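Local structure of 4-hydroxybenzoyl-CoA Thioesterase (Pseudomonas sp. CBS3, 1LO7) at residues Ala19-Tyr24 with Val69-Tyr74; Arg29-Ala34 with Ala113-Val118; Leu78-Cys83 with His96-Thr101. The protein hydrolyses 4-hydroxybenzoyl-CoA to 4-hydroxybenzoate and coenzyme A, the last step in converting 4-chlorobenzoate to 4-hydroxybenzoate. All coordinates share one frame; numbering follows the deposited sequence. Where two conformers were deposited one is given.

Interaction 1 (Ala19-Tyr24 with Val69-Tyr74); sequences AGIVWY and VCTASY. Unlike the reference sequence in segment 19-24: Tyr24 (reference Phe). With 4CO (4-hydroxyphenacyl coenzyme A), chain B; EDO (1,2-ethanediol), chain C.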
loop_
_atom_site.group_PDB
_atom_site.type_symbol
_atom_site.label_atom_id
_atom_site.label_comp_id
_atom_site.label_asym_id
_atom_site.label_seq_id
_atom_site.Cartn_x
_atom_site.Cartn_y
_atom_site.Cartn_z
ATOM N N ALA A 19 2.491 0.481 -16.095
ATOM C CA ALA A 19 1.642 0.527 -17.278
ATOM C C ALA A 19 0.786 1.817 -17.317
ATOM O O ALA A 19 -0.025 2.007 -18.241
ATOM C CB ALA A 19 0.760 -0.723 -17.366
ATOM N N GLY A 20 0.963 2.686 -16.296
ATOM C CA GLY A 20 0.271 3.973 -16.180
ATOM C C GLY A 20 -1.206 3.996 -15.764
ATOM O O GLY A 20 -1.861 5.046 -15.897
ATOM N N ILE A 21 -1.710 2.891 -15.265
ATOM C CA ILE A 21 -3.098 2.830 -14.843
ATOM C C ILE A 21 -3.188 2.358 -13.400
ATOM O O ILE A 21 -2.180 1.859 -12.874
ATOM C CB ILE A 21 -3.948 1.909 -15.742
ATOM C CG1 ILE A 21 -3.315 0.508 -15.776
ATOM C CG2 ILE A 21 -4.011 2.542 -17.162
ATOM C CD1 ILE A 21 -4.131 -0.531 -16.569
ATOM N N VAL A 22 -4.343 2.484 -12.793
ATOM C CA VAL A 22 -4.495 2.054 -11.398
ATOM C C VAL A 22 -4.064 0.609 -11.196
ATOM O O VAL A 22 -4.566 -0.276 -11.879
ATOM C CB VAL A 22 -5.915 2.159 -10.892
ATOM C CG1 VAL A 22 -5.912 1.754 -9.414
ATOM C CG2 VAL A 22 -6.400 3.567 -10.962
ATOM N N TRP A 23 -3.164 0.384 -10.240
ATOM C CA TRP A 23 -2.719 -0.962 -9.905
ATOM C C TRP A 23 -3.891 -1.565 -9.138
ATOM O O TRP A 23 -4.330 -1.020 -8.156
ATOM C CB TRP A 23 -1.452 -0.885 -9.045
ATOM C CG TRP A 23 -0.895 -2.256 -8.756
ATOM C CD1 TRP A 23 -0.727 -3.295 -9.627
ATOM C CD2 TRP A 23 -0.428 -2.706 -7.499
ATOM N NE1 TRP A 23 -0.173 -4.386 -9.001
ATOM C CE2 TRP A 23 0.016 -4.045 -7.678
ATOM C CE3 TRP A 23 -0.355 -2.116 -6.250
ATOM C CZ2 TRP A 23 0.544 -4.773 -6.613
ATOM C CZ3 TRP A 23 0.176 -2.842 -5.200
ATOM C CH2 TRP A 23 0.646 -4.148 -5.398
ATOM N N TYR A 24 -4.431 -2.673 -9.615
ATOM C CA TYR A 24 -5.639 -3.260 -9.013
ATOM C C TYR A 24 -5.867 -3.388 -7.500
ATOM O O TYR A 24 -6.992 -3.198 -7.029
ATOM C CB TYR A 24 -6.244 -4.442 -9.784
ATOM C CG TYR A 24 -5.714 -5.764 -9.310
ATOM C CD1 TYR A 24 -6.404 -6.482 -8.335
ATOM C CD2 TYR A 24 -4.526 -6.270 -9.839
ATOM C CE1 TYR A 24 -5.932 -7.723 -7.914
ATOM C CE2 TYR A 24 -4.041 -7.510 -9.435
ATOM C CZ TYR A 24 -4.755 -8.227 -8.478
ATOM O OH TYR A 24 -4.285 -9.438 -8.058
ATOM N N VAL A 69 -13.878 -3.238 -15.766
ATOM C CA VAL A 69 -14.434 -2.886 -17.056
ATOM C C VAL A 69 -13.624 -2.000 -17.986
ATOM O O VAL A 69 -13.542 -2.219 -19.200
ATOM C CB VAL A 69 -15.852 -2.391 -16.806
ATOM C CG1 VAL A 69 -16.479 -2.166 -18.153
ATOM C CG2 VAL A 69 -16.637 -3.454 -16.032
ATOM N N CYS A 70 -13.017 -0.966 -17.398
ATOM C CA CYS A 70 -12.169 -0.061 -18.147
ATOM C C CYS A 70 -11.100 0.473 -17.201
ATOM O O CYS A 70 -11.185 0.314 -15.994
ATOM C CB CYS A 70 -12.880 1.052 -18.921
ATOM S SG CYS A 70 -13.520 2.271 -17.786
ATOM N N THR A 71 -10.072 1.061 -17.759
ATOM C CA THR A 71 -8.980 1.554 -16.942
ATOM C C THR A 71 -9.236 2.904 -16.375
ATOM O O THR A 71 -10.121 3.617 -16.784
ATOM C CB THR A 71 -7.713 1.664 -17.810
ATOM O OG1 THR A 71 -7.888 2.683 -18.774
ATOM C CG2 THR A 71 -7.380 0.347 -18.499
ATOM N N ALA A 72 -8.404 3.247 -15.387
ATOM C CA ALA A 72 -8.486 4.559 -14.808
ATOM C C ALA A 72 -7.043 4.974 -14.509
ATOM O O ALA A 72 -6.155 4.093 -14.425
ATOM C CB ALA A 72 -9.403 4.668 -13.619
ATOM N N SER A 73 -6.796 6.272 -14.333
ATOM C CA SER A 73 -5.419 6.724 -14.043
ATOM C C SER A 73 -5.417 7.917 -13.111
ATOM O O SER A 73 -6.460 8.463 -12.779
ATOM C CB SER A 73 -4.718 7.066 -15.361
ATOM O OG SER A 73 -3.309 7.192 -15.156
ATOM N N TYR A 74 -4.226 8.364 -12.700
ATOM C CA TYR A 74 -4.131 9.487 -11.798
ATOM C C TYR A 74 -4.822 10.726 -12.324
ATOM O O TYR A 74 -4.769 11.039 -13.523
ATOM C CB TYR A 74 -2.689 9.746 -11.272
ATOM C CG TYR A 74 -1.696 10.171 -12.348
ATOM C CD1 TYR A 74 -0.873 9.234 -12.979
ATOM C CD2 TYR A 74 -1.538 11.517 -12.677
ATOM C CE1 TYR A 74 0.064 9.612 -13.942
ATOM C CE2 TYR A 74 -0.585 11.921 -13.620
ATOM C CZ TYR A 74 0.214 10.967 -14.252
ATOM O OH TYR A 74 1.136 11.358 -15.174
HETATM N N1A 4CO B . -15.126 -11.855 -17.008
HETATM C C2A 4CO B . -14.533 -12.800 -17.799
HETATM N N3A 4CO B . -13.811 -12.601 -18.871
HETATM C C4A 4CO B . -13.666 -11.288 -19.149
HETATM C C5A 4CO B . -14.217 -10.228 -18.450
HETATM C C6A 4CO B . -14.978 -10.543 -17.313
HETATM N N6A 4CO B . -15.546 -9.625 -16.559
HETATM N N7A 4CO B . -13.877 -9.012 -19.035
HETATM C C8A 4CO B . -13.133 -9.350 -20.096
HETATM N N9A 4CO B . -12.996 -10.708 -20.221
HETATM C C1D 4CO B . -12.336 -11.454 -21.296
HETATM C C2D 4CO B . -13.129 -11.388 -22.598
HETATM O O2D 4CO B . -14.227 -12.303 -22.596
HETATM C C3D 4CO B . -12.053 -11.847 -23.567
HETATM O O3D 4CO B . -11.730 -13.195 -23.337
HETATM P P3D 4CO B . -11.646 -14.249 -24.511
HETATM O O7A 4CO B . -13.001 -14.695 -24.763
HETATM O O8A 4CO B . -11.041 -13.634 -25.696
HETATM O O9A 4CO B . -10.757 -15.418 -24.005
HETATM C C4D 4CO B . -10.880 -11.041 -23.019
HETATM O O4D 4CO B . -11.196 -10.763 -21.620
HETATM C C5D 4CO B . -10.491 -9.797 -23.763
HETATM O O5D 4CO B . -11.538 -8.840 -23.580
HETATM P P1A 4CO B . -12.095 -8.082 -24.858
HETATM O O1A 4CO B . -13.272 -7.373 -24.334
HETATM O O2A 4CO B . -12.413 -8.983 -25.942
HETATM O O3A 4CO B . -11.030 -7.131 -25.388
HETATM P P2A 4CO B . -10.727 -5.591 -25.058
HETATM O O4A 4CO B . -9.445 -5.279 -25.725
HETATM O O5A 4CO B . -11.794 -4.779 -25.639
HETATM O O6A 4CO B . -10.835 -5.237 -23.454
HETATM C CBP 4CO B . -9.483 -4.692 -21.624
HETATM C CCP 4CO B . -9.863 -5.798 -22.611
HETATM C CDP 4CO B . -8.965 -3.444 -22.360
HETATM C CEP 4CO B . -8.477 -5.223 -20.613
HETATM C CAP 4CO B . -10.730 -4.111 -20.937
HETATM O OAP 4CO B . -11.455 -5.147 -20.271
HETATM C C9P 4CO B . -10.338 -3.233 -19.750
HETATM O O9P 4CO B . -9.735 -2.196 -19.931
HETATM N N8P 4CO B . -10.627 -3.738 -18.422
HETATM C C7P 4CO B . -9.997 -2.933 -17.369
HETATM C C6P 4CO B . -8.608 -3.467 -16.990
HETATM C C5P 4CO B . -8.179 -2.826 -15.666
HETATM O O5P 4CO B . -8.119 -1.611 -15.510
HETATM N N4P 4CO B . -7.836 -3.800 -14.657
HETATM C C3P 4CO B . -7.537 -3.257 -13.340
HETATM C C2P 4CO B . -6.175 -2.617 -13.298
HETATM S S1P 4CO B . -4.936 -3.433 -14.304
HETATM O O1B 4CO B . -2.984 -4.039 -11.756
HETATM C C1B 4CO B . -2.706 -3.870 -12.930
HETATM C C2B 4CO B . -1.778 -4.792 -13.596
HETATM C C3B 4CO B . -1.454 -4.573 -14.957
HETATM C C4B 4CO B . -0.558 -5.426 -15.596
HETATM C C5B 4CO B . 0.039 -6.481 -14.874
HETATM O O2B 4CO B . 0.998 -7.316 -15.484
HETATM C C6B 4CO B . -0.315 -6.704 -13.514
HETATM C C7B 4CO B . -1.231 -5.850 -12.869
HETATM C CB 4CO B . -3.326 -2.774 -13.714
HETATM C C1 EDO C . -15.017 -4.860 -20.395
HETATM O O1 EDO C . -14.427 -3.865 -21.189
HETATM C C2 EDO C . -14.647 -6.260 -20.867
HETATM O O2 EDO C . -13.545 -6.269 -21.772
HETATM O O HOH W 1 -7.127 0.572 -14.084
#
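Next to Val22, which is hydrogen-bonded to Ala72, the rings of Trp23 and Tyr24 border the keto oxygen O1B of 4-hydroxyphenacyl-CoA. This oxygen sits at the edge of the Tyr24 ring, in its plane, 3.3 Å from Tyr24 CD2. It approaches the indole obliquely, with Trp23 CD1 as its nearest atom. A nearly straight bond from Tyr24 N (2.9 Å to O1B, 172°) holds the oxygen just before helix 25-41, while Trp23 NE1 bonds to Asp32 of the second subunit. The two loops join through Gly20-Val22 and Ala72-Ser73. Val22 N donates to Ala72 O over 2.9 Å, and Val22 CG2 packs on Ala72 CB. With its OG anti to the backbone N (chi1 -166°), Ser73 donates to Gly20 O at 2.7 Å; the same OG also meets Arg48 of the third subunit. Ile21 divides its side chain between Thr71 and the ligand: the Ile21 and Thr71 side chains cross at about a right angle, with Ile21 CG2 3.9 Å from Thr71 CB, whereas Ile21 CD1 lies 3.7 Å from ligand atom CB, the methylene that separates sulfur from ketone. A water accepts from Ala72 N and donates to ligand O5P at 2.8 Å, with a weak further bond to Val22 O, tying the pantetheine arm to both loops. The pair thus forms one wall of an active site at a subunit interface, close to the active-site residue Asp17. If the ketone mimics the thioester carbonyl, the backbone N-H and adjoining helix start would probably polarise that carbonyl toward attack.

Interaction 2 (Arg29-Ala34 with Ala113-Val118); sequences RWLDAA and ADEIRV. With 4CO (4-hydroxyphenacyl coenzyme A), chain D.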
loop_
_atom_site.group_PDB
_atom_site.type_symbol
_atom_site.label_atom_id
_atom_site.label_comp_id
_atom_site.label_asym_id
_atom_site.label_seq_id
_atom_site.Cartn_x
_atom_site.Cartn_y
_atom_site.Cartn_z
ATOM N N ARG A 29 -8.510 -1.342 -1.814
ATOM C CA ARG A 29 -8.328 -0.420 -0.693
ATOM C C ARG A 29 -9.526 0.515 -0.717
ATOM O O ARG A 29 -10.118 0.776 0.316
ATOM C CB ARG A 29 -7.089 0.490 -0.916
ATOM C CG ARG A 29 -5.753 -0.154 -0.631
ATOM C CD ARG A 29 -4.735 0.886 -0.137
ATOM N NE ARG A 29 -4.433 1.861 -1.165
ATOM C CZ ARG A 29 -4.883 3.111 -1.204
ATOM N NH1 ARG A 29 -5.653 3.572 -0.251
ATOM N NH2 ARG A 29 -4.539 3.934 -2.224
ATOM N N TRP A 30 -9.876 0.995 -1.898
ATOM C CA TRP A 30 -10.992 1.927 -1.979
ATOM C C TRP A 30 -12.350 1.272 -1.651
ATOM O O TRP A 30 -13.251 1.916 -1.018
ATOM C CB TRP A 30 -11.008 2.677 -3.319
ATOM C CG TRP A 30 -9.734 3.418 -3.541
ATOM C CD1 TRP A 30 -8.985 4.061 -2.601
ATOM C CD2 TRP A 30 -9.065 3.576 -4.788
ATOM N NE1 TRP A 30 -7.866 4.618 -3.199
ATOM C CE2 TRP A 30 -7.892 4.311 -4.543
ATOM C CE3 TRP A 30 -9.328 3.120 -6.086
ATOM C CZ2 TRP A 30 -7.023 4.608 -5.590
ATOM C CZ3 TRP A 30 -8.472 3.429 -7.104
ATOM C CH2 TRP A 30 -7.318 4.160 -6.855
ATOM N N LEU A 31 -12.515 0.014 -2.096
ATOM C CA LEU A 31 -13.745 -0.724 -1.809
ATOM C C LEU A 31 -13.880 -0.885 -0.292
ATOM O O LEU A 31 -14.931 -0.716 0.278
ATOM C CB LEU A 31 -13.754 -2.106 -2.498
ATOM C CG LEU A 31 -14.519 -2.112 -3.831
ATOM C CD1 LEU A 31 -14.545 -0.731 -4.464
ATOM C CD2 LEU A 31 -13.949 -3.150 -4.789
ATOM N N ASP A 32 -12.754 -1.181 0.382
ATOM C CA ASP A 32 -12.788 -1.333 1.842
ATOM C C ASP A 32 -13.172 -0.026 2.539
ATOM O O ASP A 32 -13.927 -0.015 3.537
ATOM C CB ASP A 32 -11.472 -1.903 2.388
ATOM C CG ASP A 32 -11.696 -2.423 3.778
ATOM O OD1 ASP A 32 -12.536 -3.281 3.997
ATOM O OD2 ASP A 32 -10.929 -1.890 4.711
ATOM N N ALA A 33 -12.672 1.108 2.014
ATOM C CA ALA A 33 -13.026 2.382 2.637
ATOM C C ALA A 33 -14.502 2.666 2.361
ATOM O O ALA A 33 -15.254 3.164 3.211
ATOM C CB ALA A 33 -12.162 3.510 2.045
ATOM N N ALA A 34 -14.945 2.341 1.129
ATOM C CA ALA A 34 -16.360 2.609 0.805
ATOM C C ALA A 34 -17.278 1.710 1.661
ATOM O O ALA A 34 -18.366 2.083 2.046
ATOM C CB ALA A 34 -16.635 2.353 -0.671
ATOM N N ALA A 113 -17.797 -4.649 -7.717
ATOM C CA ALA A 113 -17.477 -5.790 -6.912
ATOM C C ALA A 113 -18.636 -6.104 -5.954
ATOM O O ALA A 113 -19.275 -5.183 -5.436
ATOM C CB ALA A 113 -16.209 -5.566 -6.069
ATOM N N ASP A 114 -18.891 -7.402 -5.764
ATOM C CA ASP A 114 -19.879 -7.867 -4.821
ATOM C C ASP A 114 -19.028 -8.526 -3.752
ATOM O O ASP A 114 -18.377 -9.561 -3.993
ATOM C CB ASP A 114 -20.835 -8.900 -5.380
ATOM C CG ASP A 114 -21.897 -8.223 -6.183
ATOM O OD1 ASP A 114 -22.113 -7.042 -6.120
ATOM O OD2 ASP A 114 -22.568 -9.024 -6.953
ATOM N N GLU A 115 -19.016 -7.914 -2.564
ATOM C CA GLU A 115 -18.257 -8.423 -1.430
ATOM C C GLU A 115 -19.178 -9.118 -0.453
ATOM O O GLU A 115 -20.262 -8.608 -0.175
ATOM C CB GLU A 115 -17.552 -7.263 -0.640
ATOM C CG GLU A 115 -16.500 -6.504 -1.480
ATOM C CD GLU A 115 -15.841 -5.431 -0.657
ATOM O OE1 GLU A 115 -16.422 -4.786 0.177
ATOM O OE2 GLU A 115 -14.579 -5.234 -0.960
ATOM N N ILE A 116 -18.723 -10.240 0.071
ATOM C CA ILE A 116 -19.502 -10.938 1.069
ATOM C C ILE A 116 -18.736 -10.749 2.369
ATOM O O ILE A 116 -17.578 -11.137 2.479
ATOM C CB ILE A 116 -19.754 -12.406 0.784
ATOM C CG1 ILE A 116 -20.457 -12.540 -0.600
ATOM C CG2 ILE A 116 -20.600 -12.962 1.942
ATOM C CD1 ILE A 116 -20.996 -13.947 -0.901
ATOM N N ARG A 117 -19.367 -10.108 3.356
ATOM C CA ARG A 117 -18.697 -9.871 4.611
ATOM C C ARG A 117 -19.560 -10.336 5.773
ATOM O O ARG A 117 -20.732 -10.753 5.607
ATOM C CB ARG A 117 -18.479 -8.357 4.750
ATOM C CG ARG A 117 -17.378 -7.779 3.833
ATOM C CD ARG A 117 -17.425 -6.260 3.844
ATOM N NE ARG A 117 -16.503 -5.588 2.906
ATOM C CZ ARG A 117 -15.304 -5.118 3.258
ATOM N NH1 ARG A 117 -14.793 -5.257 4.503
ATOM N NH2 ARG A 117 -14.601 -4.484 2.314
ATOM N N VAL A 118 -18.973 -10.244 6.962
ATOM C CA VAL A 118 -19.698 -10.624 8.175
ATOM C C VAL A 118 -19.267 -9.723 9.266
ATOM O O VAL A 118 -18.158 -9.194 9.222
ATOM C CB VAL A 118 -19.327 -12.009 8.633
ATOM C CG1 VAL A 118 -19.705 -13.044 7.588
ATOM C CG2 VAL A 118 -17.852 -12.098 9.028
HETATM N N1A 4CO D . -18.780 -17.490 0.239
HETATM C C2A 4CO D . -19.990 -17.080 0.724
HETATM N N3A 4CO D . -20.346 -16.963 1.977
HETATM C C4A 4CO D . -19.344 -17.283 2.823
HETATM C C5A 4CO D . -18.079 -17.724 2.476
HETATM C C6A 4CO D . -17.791 -17.819 1.106
HETATM N N6A 4CO D . -16.622 -18.215 0.649
HETATM N N7A 4CO D . -17.313 -17.983 3.609
HETATM C C8A 4CO D . -18.130 -17.708 4.633
HETATM N N9A 4CO D . -19.371 -17.306 4.212
HETATM C C1D 4CO D . -20.550 -17.008 5.031
HETATM C C2D 4CO D . -21.140 -18.272 5.648
HETATM O O2D 4CO D . -21.938 -18.997 4.709
HETATM C C3D 4CO D . -22.016 -17.641 6.716
HETATM O O3D 4CO D . -23.072 -16.927 6.124
HETATM P P3D 4CO D . -24.570 -17.095 6.599
HETATM O O7A 4CO D . -25.086 -18.269 5.926
HETATM O O8A 4CO D . -24.621 -17.232 8.058
HETATM O O9A 4CO D . -25.331 -15.816 6.156
HETATM C C4D 4CO D . -21.041 -16.587 7.231
HETATM O O4D 4CO D . -20.107 -16.330 6.138
HETATM C C5D 4CO D . -20.329 -16.878 8.519
HETATM O O5D 4CO D . -19.411 -17.947 8.273
HETATM P P1A 4CO D . -19.388 -19.167 9.286
HETATM O O1A 4CO D . -18.517 -20.141 8.612
HETATM O O2A 4CO D . -20.709 -19.685 9.560
HETATM O O3A 4CO D . -18.823 -18.706 10.623
HETATM P P2A 4CO D . -17.321 -18.684 11.185
HETATM O O4A 4CO D . -17.377 -17.935 12.459
HETATM O O5A 4CO D . -16.907 -20.062 11.444
HETATM O O6A 4CO D . -16.218 -18.177 10.074
HETATM C CBP 4CO D . -14.833 -16.354 9.598
HETATM C CCP 4CO D . -16.284 -16.832 9.679
HETATM C CDP 4CO D . -14.113 -16.530 10.946
HETATM C CEP 4CO D . -14.788 -14.913 9.106
HETATM C CAP 4CO D . -13.991 -17.286 8.710
HETATM O OAP 4CO D . -14.562 -17.371 7.403
HETATM C C9P 4CO D . -12.639 -16.653 8.387
HETATM O O9P 4CO D . -11.826 -16.466 9.267
HETATM N N8P 4CO D . -12.419 -16.208 7.024
HETATM C C7P 4CO D . -11.195 -15.410 6.887
HETATM C C6P 4CO D . -11.467 -13.908 7.061
HETATM C C5P 4CO D . -10.252 -13.126 6.550
HETATM O O5P 4CO D . -9.119 -13.309 6.984
HETATM N N4P 4CO D . -10.596 -12.153 5.540
HETATM C C3P 4CO D . -9.470 -11.463 4.928
HETATM C C2P 4CO D . -8.889 -10.421 5.847
HETATM S S1P 4CO D . -10.093 -9.574 6.871
HETATM O O1B 4CO D . -9.349 -6.635 5.656
HETATM C C1B 4CO D . -9.784 -6.940 6.752
HETATM C C2B 4CO D . -10.912 -6.191 7.320
HETATM C C3B 4CO D . -11.396 -6.549 8.602
HETATM C C4B 4CO D . -12.451 -5.833 9.162
HETATM C C5B 4CO D . -13.006 -4.743 8.460
HETATM O O2B 4CO D . -14.031 -3.964 9.038
HETATM C C6B 4CO D . -12.526 -4.410 7.163
HETATM C C7B 4CO D . -11.468 -5.141 6.589
HETATM C CB 4CO D . -9.223 -8.087 7.508
#
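A salt-bridge network at the inner end of the ligand pocket joins Asp32, Arg117 and Glu115. Arg117 meets Asp32 end-on, with NH1 and NH2 both directed at the single oxygen OD1; NH2, 2.9 Å from OD1, is met by the anti lone pair of that oxygen, whereas NH1, at 3.0 Å from OD1, comes nearly along the C-O axis. The Asp32 carboxylate and Arg117 guanidinium planes are 19° apart, nearly coplanar. The side of the guanidinium carrying NE and NH2 is taken by Glu115, whose OE1 lies in the guanidinium plane, 2.8 Å from Arg117 NE, although both nitrogens reach it from above one face of the carboxylate. Arg117 is extended from CG to NE, which carries its head from the strand to the helix. The arrangement belongs to the hot dog fold, in which strand 107-123 of the curved sheet passes over the central helix 25-41; here the two segments cross at -61°, their axes 11.0 Å apart. Leu31 is directed toward the strand beside Ala113, and its CB lies 3.6 Å from Glu115 OE2. The phenacyl ring of the ligand rests against the network: its C6B is 3.4 Å from Asp32 OD1 and lies at the guanidinium edge. Arg117 NH1 also bonds to the backbone O of Thr59, a substrate-binding residue of strand 56-68.

Interaction 3 (Leu78-Cys83 with His96-Thr101); sequences LTIETC and HSVSRT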
loop_
_atom_site.group_PDB
_atom_site.type_symbol
_atom_site.label_atom_id
_atom_site.label_comp_id
_atom_site.label_asym_id
_atom_site.label_seq_id
_atom_site.Cartn_x
_atom_site.Cartn_y
_atom_site.Cartn_z
ATOM N N LEU A 78 -12.962 9.034 -9.153
ATOM C CA LEU A 78 -13.901 7.954 -9.187
ATOM C C LEU A 78 -15.080 8.213 -8.272
ATOM O O LEU A 78 -14.957 8.847 -7.222
ATOM C CB LEU A 78 -13.242 6.639 -8.711
ATOM C CG LEU A 78 -11.958 6.240 -9.429
ATOM C CD1 LEU A 78 -11.363 5.058 -8.673
ATOM C CD2 LEU A 78 -12.299 5.756 -10.825
ATOM N N THR A 79 -16.236 7.669 -8.680
ATOM C CA THR A 79 -17.409 7.769 -7.876
ATOM C C THR A 79 -17.763 6.340 -7.503
ATOM O O THR A 79 -17.898 5.494 -8.397
ATOM C CB THR A 79 -18.565 8.455 -8.599
ATOM O OG1 THR A 79 -18.254 9.819 -8.722
ATOM C CG2 THR A 79 -19.795 8.332 -7.726
ATOM N N ILE A 80 -17.839 6.074 -6.201
ATOM C CA ILE A 80 -18.184 4.738 -5.741
ATOM C C ILE A 80 -19.610 4.715 -5.116
ATOM O O ILE A 80 -19.913 5.537 -4.239
ATOM C CB ILE A 80 -17.161 4.222 -4.740
ATOM C CG1 ILE A 80 -15.758 4.486 -5.294
ATOM C CG2 ILE A 80 -17.436 2.725 -4.475
ATOM C CD1 ILE A 80 -14.664 3.952 -4.375
ATOM N N GLU A 81 -20.467 3.800 -5.576
ATOM C CA GLU A 81 -21.825 3.655 -5.041
ATOM C C GLU A 81 -21.894 2.303 -4.351
ATOM O O GLU A 81 -21.589 1.280 -4.945
ATOM C CB GLU A 81 -22.855 3.791 -6.165
ATOM C CG GLU A 81 -24.288 3.782 -5.657
ATOM C CD GLU A 81 -25.221 4.320 -6.697
ATOM O OE1 GLU A 81 -24.805 4.931 -7.660
ATOM O OE2 GLU A 81 -26.498 4.137 -6.431
ATOM N N THR A 82 -22.244 2.334 -3.067
ATOM C CA THR A 82 -22.294 1.145 -2.248
ATOM C C THR A 82 -23.671 0.912 -1.615
ATOM O O THR A 82 -24.310 1.825 -1.108
ATOM C CB THR A 82 -21.256 1.309 -1.086
ATOM O OG1 THR A 82 -19.958 1.481 -1.627
ATOM C CG2 THR A 82 -21.244 0.101 -0.147
ATOM N N CYS A 83 -24.107 -0.345 -1.668
ATOM C CA CYS A 83 -25.370 -0.736 -1.054
ATOM C C CYS A 83 -25.274 -2.167 -0.574
ATOM O O CYS A 83 -24.354 -2.904 -0.907
ATOM C CB CYS A 83 -26.578 -0.581 -1.992
ATOM S SG CYS A 83 -26.573 -1.819 -3.308
ATOM N N HIS A 96 -20.532 -2.762 -4.723
ATOM C CA HIS A 96 -19.897 -1.490 -4.984
ATOM C C HIS A 96 -19.775 -1.259 -6.490
ATOM O O HIS A 96 -19.276 -2.136 -7.197
ATOM C CB HIS A 96 -18.491 -1.388 -4.414
ATOM C CG HIS A 96 -18.311 -1.792 -2.993
ATOM N ND1 HIS A 96 -18.517 -0.904 -1.973
ATOM C CD2 HIS A 96 -17.880 -2.966 -2.480
ATOM C CE1 HIS A 96 -18.237 -1.545 -0.851
ATOM N NE2 HIS A 96 -17.874 -2.804 -1.125
ATOM N N SER A 97 -20.247 -0.111 -6.976
ATOM C CA SER A 97 -20.121 0.219 -8.396
ATOM C C SER A 97 -19.208 1.436 -8.497
ATOM O O SER A 97 -19.465 2.472 -7.853
ATOM C CB SER A 97 -21.465 0.486 -9.021
ATOM O OG SER A 97 -22.253 -0.686 -8.799
ATOM N N VAL A 98 -18.124 1.310 -9.291
ATOM C CA VAL A 98 -17.133 2.390 -9.442
ATOM C C VAL A 98 -17.204 2.970 -10.855
ATOM O O VAL A 98 -17.098 2.245 -11.860
ATOM C CB VAL A 98 -15.688 1.883 -9.210
ATOM C CG1 VAL A 98 -14.688 3.047 -9.306
ATOM C CG2 VAL A 98 -15.585 1.167 -7.849
ATOM N N SER A 99 -17.377 4.280 -10.912
ATOM C CA SER A 99 -17.459 4.903 -12.212
ATOM C C SER A 99 -16.617 6.145 -12.268
ATOM O O SER A 99 -16.170 6.684 -11.257
ATOM C CB SER A 99 -18.892 5.278 -12.558
ATOM O OG SER A 99 -19.391 6.205 -11.627
ATOM N N ARG A 100 -16.459 6.610 -13.478
ATOM C CA ARG A 100 -15.765 7.862 -13.693
ATOM C C ARG A 100 -16.435 8.593 -14.806
ATOM O O ARG A 100 -17.129 8.003 -15.637
ATOM C CB ARG A 100 -14.274 7.847 -13.850
ATOM C CG ARG A 100 -13.858 6.923 -14.929
ATOM C CD ARG A 100 -13.698 7.723 -16.186
ATOM N NE ARG A 100 -12.410 7.604 -16.843
ATOM C CZ ARG A 100 -11.596 6.557 -16.837
ATOM N NH1 ARG A 100 -11.853 5.447 -16.176
ATOM N NH2 ARG A 100 -10.458 6.625 -17.526
ATOM N N THR A 101 -16.243 9.884 -14.807
ATOM C CA THR A 101 -16.879 10.657 -15.843
ATOM C C THR A 101 -15.935 11.163 -16.915
ATOM O O THR A 101 -14.837 11.634 -16.661
ATOM C CB THR A 101 -17.698 11.828 -15.256
ATOM O OG1 THR A 101 -18.643 11.331 -14.344
ATOM C CG2 THR A 101 -18.432 12.595 -16.339
#
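Thr82 and His96 lie side by side and point the same way, joined by a hydrogen bond of 2.8 Å between Thr82 OG1 and His96 ND1. The hydroxyl approaches the imidazole at its edge and in the ring plane, and Thr82 CG2 lies 3.5 Å from His96 CE1. Both first torsions set this up: OG1 of Thr82 (chi1 -60°) and CG of His96 (chi1 -49°) are each anti to their carbonyl carbon. On the same face, Val98 parts its two methyls between its neighbours, CG1 against Leu78 CB at 3.9 Å and CG2 beside Ile80 CG2 at 4.2 Å. Backbone pairing fixes the register beneath these side chains. Thr79 with Ser99 and Glu81 with Ser97 are antiparallel hydrogen-bonded pairs, each closed by two bonds, while Ile80 with Val98 and Thr82 with His96 are non-hydrogen-bonded pairs, where CA-H groups meet carbonyl oxygens, as at His96 CA and Glu81 O (3.2 Å). The polar ends of the other face find partners outside the hairpin: Glu81 bonds to Ser4 and Ser97 to Arg112. Arg100 turns off toward the 69-74 loop and bonds to Thr71 O, and His96 NE2 is held by Glu115 OE1. Strand 4-10 flanks segment 78-83 on one side, strand 107-123 flanks 96-101 on the other, and the face bearing Leu78, Ile80, Thr82 and His96 covers helix 25-41 through Trp30, Ala34 and Leu31.

How the interactions relate
Interaction 2 is buried near the chain centre; interaction 3 is partly buried beside it, and the two meet through strands 91-101 and 107-123. Interaction 1 lies about 19 Å from the chain centre. Interactions 1 and 2 both meet other subunits, interaction 3 none. Chemistry follows place. The loops of interaction 1 are joined by single hydrogen bonds, a water and the ligand; interaction 2 relies on charge; interaction 3 has regular backbone pairing, a helix-facing side with apolar residues and the Thr82-His96 pair, and a more polar, partly exposed other side. Val22 CG1 packs on Trp30 CH2, linking interactions 1 and 2. Because each ligand lies between subunits, loop 19-24 of one chain and segment 113-118 of another line the same pocket.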